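PDB 3QZB: putative superoxide reductase from Thermotoga maritima, which probably reduces superoxide to hydrogen peroxide at a mononuclear iron centre, drawing electrons from reduced rubredoxin. Local coordinates for residues I55-P58 with E62-I65; L124-C127 with G131-E134. All coordinates share one frame; numbering follows the deposited sequence.

Interaction 1 (I55-P58 with E62-I65); sequences IPHP and EHHI. With FE (Fe (III) ion), chain B.
His57 and His63 meet at the iron(III) ion, His57 NE2 and His63 NE2 each lying 2.2 Å from it. The short 2.9 Å between His57 NE2 and His63 NE2 comes from the shared metal and is not a hydrogen bond. In both residues CG is anti to the backbone N (chi1 -172° for His57, -179° for His63), and CB points to the opposite segment, so the two rings converge on the metal. His29, Cys127 and His130 complete the site, the iron centre of superoxide reductases in which four histidines and one cysteine hold the metal.

The two imidazoles also form an offset edge-to-face pair, the edge of His57 directed at the face of His63 with the planes at 69°. On the His57 ring, Ile65 makes a CH-pi contact: its CD1 sits 3.5 Å from the ring centroid, almost on the normal. Pro58 CD lies over the opposite face, nearer the rim, so the imidazole is held between this carbon and the isoleucine's terminal methyl. Pro58 also touches His63, its CG coming 3.6 Å from His63 ND1.

A hydrogen bond from His57 ND1 to Pro58 O, 2.7 Å long, helps to fix the rotation of the ring; it uses a lone pair in the carbonyl plane, with the oxygen tilted somewhat from the imidazole plane, and probably makes His57 a stronger donor to the metal. Pro58 O has a second partner, a water that gives it a hydrogen bond and accepts another from Ile65 N, bridging the two backbones. Nearby, His64 ND1 is bonded to Thr60 O.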
loop_
_atom_site.group_PDB
_atom_site.type_symbol
_atom_site.label_atom_id
_atom_site.label_comp_id
_atom_site.label_asym_id
_atom_site.label_seq_id
_atom_site.Cartn_x
_atom_site.Cartn_y
_atom_site.Cartn_z
ATOM N N ILE A 55 25.008 7.335 4.591
ATOM C CA ILE A 55 24.734 8.715 4.967
ATOM C C ILE A 55 23.322 8.752 5.508
ATOM O O ILE A 55 22.377 8.449 4.787
ATOM C CB ILE A 55 24.843 9.713 3.790
ATOM C CG1 ILE A 55 26.233 9.626 3.154
ATOM C CG2 ILE A 55 24.553 11.138 4.306
ATOM C CD1 ILE A 55 26.398 10.379 1.898
ATOM N N PRO A 56 23.133 9.152 6.754
ATOM C CA PRO A 56 21.826 9.067 7.360
ATOM C C PRO A 56 20.782 9.985 6.696
ATOM O O PRO A 56 21.099 11.071 6.198
ATOM C CB PRO A 56 22.059 9.516 8.794
ATOM C CG PRO A 56 23.465 9.776 8.984
ATOM C CD PRO A 56 24.200 9.550 7.729
ATOM N N HIS A 57 19.537 9.503 6.704
ATOM C CA HIS A 57 18.421 10.308 6.245
ATOM C C HIS A 57 17.546 10.637 7.444
ATOM O O HIS A 57 17.284 9.782 8.284
ATOM C CB HIS A 57 17.610 9.580 5.147
ATOM C CG HIS A 57 16.560 10.447 4.494
ATOM N ND1 HIS A 57 15.361 10.740 5.118
ATOM C CD2 HIS A 57 16.532 11.105 3.301
ATOM C CE1 HIS A 57 14.649 11.549 4.347
ATOM N NE2 HIS A 57 15.327 11.798 3.247
ATOM N N PRO A 58 17.018 11.885 7.513
ATOM C CA PRO A 58 16.082 12.219 8.588
ATOM C C PRO A 58 14.860 11.343 8.680
ATOM O O PRO A 58 14.427 10.733 7.658
ATOM C CB PRO A 58 15.684 13.669 8.243
ATOM C CG PRO A 58 16.841 14.212 7.486
ATOM C CD PRO A 58 17.323 13.041 6.656
ATOM N N GLU A 62 8.038 16.101 9.302
ATOM C CA GLU A 62 8.105 16.896 8.104
ATOM C C GLU A 62 8.874 16.271 6.949
ATOM O O GLU A 62 8.597 16.604 5.797
ATOM C CB GLU A 62 8.703 18.296 8.432
ATOM C CG GLU A 62 7.949 19.065 9.516
ATOM C CD GLU A 62 8.173 18.584 10.990
ATOM O OE1 GLU A 62 9.130 17.822 11.316
ATOM O OE2 GLU A 62 7.380 19.060 11.864
ATOM N N HIS A 63 9.837 15.394 7.265
ATOM C CA HIS A 63 10.767 14.890 6.249
ATOM C C HIS A 63 11.124 13.455 6.596
ATOM O O HIS A 63 11.805 13.195 7.583
ATOM C CB HIS A 63 12.026 15.739 6.199
ATOM C CG HIS A 63 13.023 15.312 5.169
ATOM N ND1 HIS A 63 14.352 15.622 5.291
ATOM C CD2 HIS A 63 12.903 14.547 4.045
ATOM C CE1 HIS A 63 15.002 15.085 4.261
ATOM N NE2 HIS A 63 14.142 14.421 3.478
ATOM N N HIS A 64 10.772 12.519 5.710
ATOM C CA HIS A 64 10.998 11.106 5.964
ATOM C C HIS A 64 10.884 10.302 4.701
ATOM O O HIS A 64 10.216 10.704 3.740
ATOM C CB HIS A 64 9.971 10.596 7.013
ATOM C CG HIS A 64 8.535 10.913 6.651
ATOM N ND1 HIS A 64 7.852 11.950 7.245
ATOM C CD2 HIS A 64 7.674 10.365 5.767
ATOM C CE1 HIS A 64 6.638 12.002 6.720
ATOM N NE2 HIS A 64 6.513 11.084 5.797
ATOM N N ILE A 65 11.516 9.144 4.716
ATOM C CA ILE A 65 11.290 8.135 3.654
ATOM C C ILE A 65 9.990 7.405 3.900
ATOM O O ILE A 65 9.727 6.884 4.963
ATOM C CB ILE A 65 12.462 7.142 3.641
ATOM C CG1 ILE A 65 13.820 7.849 3.479
ATOM C CG2 ILE A 65 12.223 6.054 2.568
ATOM C CD1 ILE A 65 13.914 8.713 2.251
HETATM FE FE FE B . 14.637 13.269 1.725
HETATM O O HOH W 1 12.883 8.281 7.036
#

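Interaction 2 (L124-C127 with G131-E134); sequences LSYC and GLWE. With FE (Fe (III) ion), chain B.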
loop_
_atom_site.group_PDB
_atom_site.type_symbol
_atom_site.label_atom_id
_atom_site.label_comp_id
_atom_site.label_asym_id
_atom_site.label_seq_id
_atom_site.Cartn_x
_atom_site.Cartn_y
_atom_site.Cartn_z
ATOM N N LEU A 124 13.161 0.698 -5.604
ATOM C CA LEU A 124 12.645 2.064 -5.813
ATOM C C LEU A 124 12.230 2.576 -4.449
ATOM O O LEU A 124 11.497 1.921 -3.712
ATOM C CB LEU A 124 11.453 2.016 -6.734
ATOM C CG LEU A 124 10.832 3.366 -7.164
ATOM C CD1 LEU A 124 11.698 4.106 -8.082
ATOM C CD2 LEU A 124 9.437 3.141 -7.752
ATOM N N SER A 125 12.674 3.791 -4.096
ATOM C CA SER A 125 12.280 4.379 -2.822
ATOM C C SER A 125 11.760 5.786 -3.008
ATOM O O SER A 125 12.062 6.432 -4.039
ATOM C CB SER A 125 13.442 4.347 -1.833
ATOM O OG SER A 125 14.544 5.043 -2.329
ATOM N N TYR A 126 11.013 6.267 -2.037
ATOM C CA TYR A 126 10.318 7.539 -2.125
ATOM C C TYR A 126 10.473 8.295 -0.811
ATOM O O TYR A 126 10.117 7.801 0.244
ATOM C CB TYR A 126 8.815 7.290 -2.409
ATOM C CG TYR A 126 8.014 8.562 -2.515
ATOM C CD1 TYR A 126 8.263 9.497 -3.507
ATOM C CD2 TYR A 126 7.051 8.841 -1.600
ATOM C CE1 TYR A 126 7.564 10.699 -3.536
ATOM C CE2 TYR A 126 6.328 10.043 -1.617
ATOM C CZ TYR A 126 6.616 10.957 -2.583
ATOM O OH TYR A 126 5.967 12.193 -2.617
ATOM N N CYS A 127 10.979 9.535 -0.939
ATOM C CA CYS A 127 11.041 10.517 0.145
ATOM C C CYS A 127 9.871 11.449 -0.005
ATOM O O CYS A 127 9.450 11.782 -1.107
ATOM C CB CYS A 127 12.369 11.262 0.035
ATOM S SG CYS A 127 12.445 12.609 1.275
ATOM N N GLY A 131 11.359 13.051 -3.637
ATOM C CA GLY A 131 10.982 12.213 -4.763
ATOM C C GLY A 131 11.568 10.811 -4.771
ATOM O O GLY A 131 11.774 10.187 -3.725
ATOM N N LEU A 132 11.686 10.269 -5.979
ATOM C CA LEU A 132 11.982 8.879 -6.260
ATOM C C LEU A 132 13.464 8.638 -6.551
ATOM O O LEU A 132 14.139 9.425 -7.246
ATOM C CB LEU A 132 11.193 8.420 -7.509
ATOM C CG LEU A 132 9.660 8.339 -7.291
ATOM C CD1 LEU A 132 8.985 8.124 -8.699
ATOM C CD2 LEU A 132 9.259 7.251 -6.357
ATOM N N TRP A 133 13.922 7.451 -6.121
ATOM C CA TRP A 133 15.298 7.007 -6.222
ATOM C C TRP A 133 15.304 5.524 -6.510
ATOM O O TRP A 133 14.442 4.788 -6.032
ATOM C CB TRP A 133 16.009 7.262 -4.859
ATOM C CG TRP A 133 16.003 8.708 -4.511
ATOM C CD1 TRP A 133 14.953 9.416 -3.981
ATOM C CD2 TRP A 133 17.017 9.672 -4.795
ATOM N NE1 TRP A 133 15.289 10.743 -3.885
ATOM C CE2 TRP A 133 16.525 10.926 -4.420
ATOM C CE3 TRP A 133 18.290 9.585 -5.364
ATOM C CZ2 TRP A 133 17.308 12.097 -4.518
ATOM C CZ3 TRP A 133 19.051 10.724 -5.474
ATOM C CH2 TRP A 133 18.558 11.970 -5.092
ATOM N N GLU A 134 16.321 5.063 -7.241
ATOM C CA GLU A 134 16.424 3.636 -7.591
ATOM C C GLU A 134 17.828 3.103 -7.547
ATOM O O GLU A 134 18.819 3.868 -7.608
ATOM C CB GLU A 134 15.806 3.345 -8.967
ATOM C CG GLU A 134 16.553 3.885 -10.121
ATOM C CD GLU A 134 15.926 3.464 -11.438
ATOM O OE1 GLU A 134 15.534 2.305 -11.618
ATOM O OE2 GLU A 134 15.936 4.275 -12.354
HETATM FE FE FE B . 14.637 13.269 1.725
HETATM O O HOH W 2 8.806 13.959 -2.886
#
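Leu124-Cys127 and Gly131-Glu134 run antiparallel, their axes 4.6 Å apart at closest approach and their directions at 153°. Ser125 and Trp133 form a hydrogen-bonded pair, with Ser125 N to Trp133 O at 2.8 Å and Trp133 N to Ser125 O at 3.0 Å. Near the turn, Cys127 N reaches Gly131 O at 3.0 Å, whereas the return bond from Gly131 N to Cys127 O is weak. A water bridges this end, accepting from Gly131 N and donating to Cys127 O. Gly131 has a positive phi (64°), which suits glycine.

Leu124, Tyr126, Leu132 and Glu134 share one face of the sheet. There Leu132 CD2 packs 3.8 Å from Tyr126 CD1 and farther from Leu124 CG. Tyr126 OH bonds to Glu82 N of the third subunit, and Glu134 OE1 to Leu15 N of that subunit, so this face takes part in the subunit interface.

On the other face, Ser125 OG lies 3.7 Å from Trp133 CB. The indole stacks on the ring of His29, an iron ligand, and Trp133 NE1 is bonded to His130 O. Cys127 points to this face too, and its SG binds iron(III) at 2.3 Å. A beta hairpin of the immunoglobulin-like sandwich thus carries the cysteine on its first strand and ligand His130 in its turn, as in other superoxide reductases.

From the N terminus, the chain leaves strand 44-51 and enters the loop in which interaction 1 brings 55-58 against 62-65, closing a short excursion of three intervening residues before strand 65-74 begins. Interaction 2 comes much later, pairing strands 119-127 and 131-141 across another three-residue turn. The two closures follow in series, neither nesting nor crossing. They meet in space because strand 65-74 lies antiparallel beside strand 119-127: Ile65 CD1 packs 3.7 Å from Cys127 CB, and His63 NE2 lies 3.3 Å from Cys127 SG. The shared iron ion thus ties the loop before strand 65-74 to the tip of the hairpin.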